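Endoglucanase (Clostridium thermocellum, PDB 2YIK) probably hydrolyses internal beta-1,4-glucosidic bonds of cellulose, as a family 9 glycoside hydrolase from a cellulose-degrading bacterium. Local coordinates at residues A[252-256]-A[282-286]; A[380-386]-A[479-483]. All coordinates share one frame; numbering follows the deposited sequence.

Contact 1 (A[252-256]-A[282-286]); sequences FDFAE and YCWAA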
loop_
_atom_site.group_PDB
_atom_site.type_symbol
_atom_site.label_atom_id
_atom_site.label_comp_id
_atom_site.label_asym_id
_atom_site.label_seq_id
_atom_site.Cartn_x
_atom_site.Cartn_y
_atom_site.Cartn_z
ATOM N N PHE A 252 1.677 5.275 16.735
ATOM C CA PHE A 252 1.805 3.974 17.388
ATOM C C PHE A 252 1.451 4.068 18.867
ATOM O O PHE A 252 0.813 3.166 19.412
ATOM C CB PHE A 252 3.220 3.407 17.266
ATOM C CG PHE A 252 3.348 1.993 17.789
ATOM C CD1 PHE A 252 3.062 0.902 16.968
ATOM C CD2 PHE A 252 3.714 1.756 19.115
ATOM C CE1 PHE A 252 3.136 -0.409 17.462
ATOM C CE2 PHE A 252 3.790 0.455 19.617
ATOM C CZ PHE A 252 3.500 -0.631 18.787
ATOM N N ASP A 253 1.866 5.153 19.516
ATOM C CA ASP A 253 1.574 5.330 20.933
ATOM C C ASP A 253 0.073 5.466 21.167
ATOM O O ASP A 253 -0.456 5.000 22.175
ATOM C CB ASP A 253 2.291 6.563 21.480
ATOM C CG ASP A 253 2.333 6.570 22.992
ATOM O OD1 ASP A 253 2.872 5.599 23.566
ATOM O OD2 ASP A 253 1.830 7.528 23.611
ATOM N N PHE A 254 -0.603 6.113 20.229
ATOM C CA PHE A 254 -2.042 6.295 20.300
ATOM C C PHE A 254 -2.689 4.908 20.179
ATOM O O PHE A 254 -3.606 4.575 20.923
ATOM C CB PHE A 254 -2.490 7.217 19.157
ATOM C CG PHE A 254 -3.982 7.395 19.042
ATOM C CD1 PHE A 254 -4.754 6.453 18.362
ATOM C CD2 PHE A 254 -4.614 8.513 19.587
ATOM C CE1 PHE A 254 -6.138 6.625 18.206
ATOM C CE2 PHE A 254 -6.001 8.699 19.438
ATOM C CZ PHE A 254 -6.763 7.747 18.749
ATOM N N ALA A 255 -2.200 4.099 19.244
ATOM C CA ALA A 255 -2.746 2.752 19.054
ATOM C C ALA A 255 -2.476 1.892 20.283
ATOM O O ALA A 255 -3.343 1.157 20.744
ATOM C CB ALA A 255 -2.134 2.093 17.803
ATOM N N GLU A 256 -1.266 1.998 20.819
ATOM C CA GLU A 256 -0.875 1.218 21.987
ATOM C C GLU A 256 -1.675 1.562 23.242
ATOM O O GLU A 256 -2.202 0.682 23.911
ATOM C CB GLU A 256 0.610 1.425 22.278
ATOM C CG GLU A 256 1.125 0.592 23.431
ATOM C CD GLU A 256 2.567 0.888 23.765
ATOM O OE1 GLU A 256 3.320 1.307 22.865
ATOM O OE2 GLU A 256 2.958 0.687 24.929
ATOM N N TYR A 282 -0.615 -3.705 13.693
ATOM C CA TYR A 282 0.053 -3.272 14.913
ATOM C C TYR A 282 1.481 -3.826 14.931
ATOM O O TYR A 282 2.437 -3.087 15.162
ATOM C CB TYR A 282 -0.732 -3.771 16.134
ATOM C CG TYR A 282 -0.284 -3.191 17.458
ATOM C CD1 TYR A 282 -0.675 -1.909 17.855
ATOM C CD2 TYR A 282 0.544 -3.922 18.311
ATOM C CE1 TYR A 282 -0.250 -1.370 19.072
ATOM C CE2 TYR A 282 0.976 -3.396 19.526
ATOM C CZ TYR A 282 0.577 -2.120 19.901
ATOM O OH TYR A 282 1.023 -1.596 21.092
ATOM N N CYS A 283 1.620 -5.125 14.665
ATOM C CA CYS A 283 2.933 -5.771 14.653
ATOM C C CYS A 283 3.820 -5.266 13.515
ATOM O O CYS A 283 5.029 -5.122 13.681
ATOM C CB CYS A 283 2.773 -7.295 14.569
ATOM S SG CYS A 283 2.080 -8.008 16.083
ATOM N N TRP A 284 3.200 -4.993 12.370
ATOM C CA TRP A 284 3.867 -4.462 11.178
ATOM C C TRP A 284 4.509 -3.104 11.536
ATOM O O TRP A 284 5.679 -2.872 11.254
ATOM C CB TRP A 284 2.802 -4.332 10.075
ATOM C CG TRP A 284 3.119 -3.593 8.790
ATOM C CD1 TRP A 284 2.429 -2.522 8.299
ATOM C CD2 TRP A 284 4.028 -3.983 7.747
ATOM N NE1 TRP A 284 2.828 -2.231 7.021
ATOM C CE2 TRP A 284 3.805 -3.116 6.651
ATOM C CE3 TRP A 284 4.990 -4.994 7.618
ATOM C CZ2 TRP A 284 4.518 -3.213 5.451
ATOM C CZ3 TRP A 284 5.702 -5.095 6.418
ATOM C CH2 TRP A 284 5.452 -4.212 5.350
ATOM N N ALA A 285 3.737 -2.227 12.169
ATOM C CA ALA A 285 4.240 -0.916 12.584
ATOM C C ALA A 285 5.343 -1.081 13.634
ATOM O O ALA A 285 6.393 -0.439 13.556
ATOM C CB ALA A 285 3.106 -0.079 13.154
ATOM N N ALA A 286 5.097 -1.948 14.613
ATOM C CA ALA A 286 6.057 -2.193 15.684
ATOM C C ALA A 286 7.394 -2.685 15.139
ATOM O O ALA A 286 8.452 -2.217 15.564
ATOM C CB ALA A 286 5.490 -3.210 16.682
#
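Phe252 and Ala255 on one helix face Ala285 and Tyr282 on the other, the short segments 252-256 and 282-286 running closer to antiparallel than to parallel (141° between their N-to-C directions) with axes 11.1 Å apart. So wide a spacing is filled by rings. Phe252, its CG swung anti to the backbone N (chi1 -173°), sends its ring across to the second helix, while Tyr282 reaches back, and the two side chains cross at about a right angle. Their rings form an offset stack with centroids 4.7 Å apart and planes inclined by 29°; Phe252 CZ lies over one face of the tyrosine, 3.5 Å from Tyr282 CZ. The CD1-CE1 side of the phenylalanine meets the small residues of segment 282-286: Ala285 CB comes at the ring edge, 3.9 Å from Phe252 CD1, and Ala286 CB lies obliquely, 3.7 Å from Phe252 CE1. The edge of the Tyr282 ring is turned to the backbone of Ala255 and Glu256 on 252-256, and Ala255 CB touches Tyr282 CE1 at 4.1 Å. The phenol oxygen Tyr282 OH ends beside the aliphatic part of Glu256, 3.2 Å from Glu256 CG, but its hydrogen bond goes to Glu301, and Glu256 OE1 is bonded to His297. Tyr298 adds an edge-to-face ring against Phe252. This buried packing joins helices 238-257 and 279-293, consistent with neighbouring, oppositely running helices of the (alpha/alpha)6 barrel characteristic of glycoside hydrolase family 9.

Contact 2 (A[380-386]-A[479-483]); sequences TPGGYVF and PDASD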
loop_
_atom_site.group_PDB
_atom_site.type_symbol
_atom_site.label_atom_id
_atom_site.label_comp_id
_atom_site.label_asym_id
_atom_site.label_seq_id
_atom_site.Cartn_x
_atom_site.Cartn_y
_atom_site.Cartn_z
ATOM N N THR A 380 -3.631 -21.924 -12.595
ATOM C CA THR A 380 -4.467 -22.051 -13.780
ATOM C C THR A 380 -3.850 -22.962 -14.838
ATOM O O THR A 380 -2.659 -23.269 -14.789
ATOM C CB THR A 380 -4.691 -20.683 -14.444
ATOM O OG1 THR A 380 -3.449 -20.221 -14.986
ATOM C CG2 THR A 380 -5.207 -19.671 -13.441
ATOM N N PRO A 381 -4.665 -23.411 -15.810
ATOM C CA PRO A 381 -4.130 -24.279 -16.865
ATOM C C PRO A 381 -2.963 -23.540 -17.512
ATOM O O PRO A 381 -1.977 -24.136 -17.934
ATOM C CB PRO A 381 -5.318 -24.433 -17.814
ATOM C CG PRO A 381 -6.487 -24.412 -16.873
ATOM C CD PRO A 381 -6.129 -23.262 -15.940
ATOM N N GLY A 382 -3.082 -22.216 -17.553
ATOM C CA GLY A 382 -2.046 -21.387 -18.141
ATOM C C GLY A 382 -0.776 -21.230 -17.317
ATOM O O GLY A 382 0.192 -20.655 -17.803
ATOM N N GLY A 383 -0.768 -21.716 -16.077
ATOM C CA GLY A 383 0.430 -21.617 -15.252
ATOM C C GLY A 383 0.514 -20.429 -14.304
ATOM O O GLY A 383 1.580 -20.122 -13.770
ATOM N N TYR A 384 -0.620 -19.783 -14.068
ATOM C CA TYR A 384 -0.702 -18.607 -13.208
ATOM C C TYR A 384 -1.201 -18.977 -11.812
ATOM O O TYR A 384 -2.250 -19.605 -11.687
ATOM C CB TYR A 384 -1.654 -17.615 -13.876
ATOM C CG TYR A 384 -2.032 -16.381 -13.093
ATOM C CD1 TYR A 384 -1.069 -15.446 -12.708
ATOM C CD2 TYR A 384 -3.371 -16.104 -12.812
ATOM C CE1 TYR A 384 -1.437 -14.257 -12.071
ATOM C CE2 TYR A 384 -3.749 -14.921 -12.177
ATOM C CZ TYR A 384 -2.775 -14.002 -11.811
ATOM O OH TYR A 384 -3.145 -12.823 -11.205
ATOM N N VAL A 385 -0.466 -18.596 -10.766
ATOM C CA VAL A 385 -0.899 -18.920 -9.403
ATOM C C VAL A 385 -2.014 -17.951 -9.005
ATOM O O VAL A 385 -1.816 -16.746 -8.860
ATOM C CB VAL A 385 0.279 -18.902 -8.400
ATOM C CG1 VAL A 385 -0.191 -19.405 -7.046
ATOM C CG2 VAL A 385 1.410 -19.808 -8.916
ATOM N N PHE A 386 -3.190 -18.539 -8.829
ATOM C CA PHE A 386 -4.457 -17.859 -8.563
ATOM C C PHE A 386 -5.050 -18.145 -7.167
ATOM O O PHE A 386 -5.475 -19.267 -6.907
ATOM C CB PHE A 386 -5.394 -18.363 -9.672
ATOM C CG PHE A 386 -6.742 -17.726 -9.721
ATOM C CD1 PHE A 386 -7.804 -18.269 -9.006
ATOM C CD2 PHE A 386 -6.983 -16.649 -10.570
ATOM C CE1 PHE A 386 -9.093 -17.761 -9.142
ATOM C CE2 PHE A 386 -8.265 -16.130 -10.720
ATOM C CZ PHE A 386 -9.326 -16.687 -10.003
ATOM N N PRO A 479 -6.648 -12.286 -14.918
ATOM C CA PRO A 479 -7.490 -13.304 -15.548
ATOM C C PRO A 479 -8.265 -14.119 -14.518
ATOM O O PRO A 479 -7.997 -14.025 -13.316
ATOM C CB PRO A 479 -6.479 -14.144 -16.320
ATOM C CG PRO A 479 -5.272 -14.120 -15.403
ATOM C CD PRO A 479 -5.220 -12.670 -14.959
ATOM N N ASP A 480 -9.237 -14.902 -14.978
ATOM C CA ASP A 480 -9.997 -15.734 -14.054
ATOM C C ASP A 480 -9.280 -17.071 -13.897
ATOM O O ASP A 480 -8.159 -17.229 -14.372
ATOM C CB ASP A 480 -11.450 -15.936 -14.524
ATOM C CG ASP A 480 -11.560 -16.537 -15.917
ATOM O OD1 ASP A 480 -10.673 -17.312 -16.340
ATOM O OD2 ASP A 480 -12.571 -16.251 -16.586
ATOM N N ALA A 481 -9.912 -18.026 -13.224
ATOM C CA ALA A 481 -9.294 -19.327 -12.988
ATOM C C ALA A 481 -9.010 -20.118 -14.252
ATOM O O ALA A 481 -8.242 -21.086 -14.229
ATOM C CB ALA A 481 -10.170 -20.150 -12.050
ATOM N N SER A 482 -9.616 -19.710 -15.358
ATOM C CA SER A 482 -9.439 -20.417 -16.635
ATOM C C SER A 482 -8.639 -19.573 -17.637
ATOM O O SER A 482 -8.755 -19.766 -18.857
ATOM C CB SER A 482 -10.831 -20.757 -17.218
ATOM O OG SER A 482 -11.459 -21.845 -16.517
ATOM N N ASP A 483 -7.805 -18.666 -17.101
ATOM C CA ASP A 483 -6.989 -17.741 -17.910
ATOM C C ASP A 483 -7.852 -16.868 -18.818
ATOM O O ASP A 483 -7.341 -16.244 -19.762
ATOM C CB ASP A 483 -5.965 -18.519 -18.772
ATOM C CG ASP A 483 -5.017 -19.397 -17.934
ATOM O OD1 ASP A 483 -4.057 -18.886 -17.298
ATOM O OD2 ASP A 483 -5.269 -20.624 -17.884
#
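Asp483 OD1 accepts hydrogen bonds from two hydroxyl-bearing side chains, Thr380 OG1 at 2.7 Å and Tyr427 OH from helix 416-428. Its companion oxygen OD2 takes the backbone N of Gly382, also at 2.7 Å, although that bond is bent (134° at the hydrogen). Both donors from 380-386 meet the carboxylate on its syn sides and somewhat out of its plane. Thr380 OG1 relays the grip: set between the backbone N and the carbonyl carbon (chi1 68°), it also accepts from Tyr384 N at 3.0 Å. Two type I beta turns are thereby clasped together, Thr380 to Gly383 and Asp480 to Asp483; the second starts with an Asx turn, in which Asp480 OD1 receives Ser482 N from above its carboxylate plane. Beside this grip, the buried ring of Phe386 turns one face to Ala481, whose CB makes a CH-pi contact 4.2 Å from the ring centroid, while Pro479 O approaches the ring edge in plane, 3.4 Å from Phe386 CE2. Tyr384 comes from the opposite direction to Pro479, its CE2 3.7 Å from Pro479 CG, and stacks on Tyr427. Its hydroxyl is hydrogen-bonded to Ser392, the first residue of helix 392-408.

How the contacts relate
Well into the chain from the N terminus, helix 238-257 supplies the first half of contact 1; after a mostly irregular connection the chain returns in helix 279-293, so contact 1 closes a loop of 25 residues between successive helices. It is complete before contact 2 opens: the two are in series, neither nested nor crossed. Contact 2 spans more, bringing the loop ahead of helix 392-408 against the loop ahead of helix 499-516 over 92 intervening residues, among them helices 392-408, 416-428 and 453-456. One is helix packing, the other a loop-to-loop clasp. They lie on opposite sides of the chain's centre, their nearest atoms about 20 Å apart, within the same family 9 range.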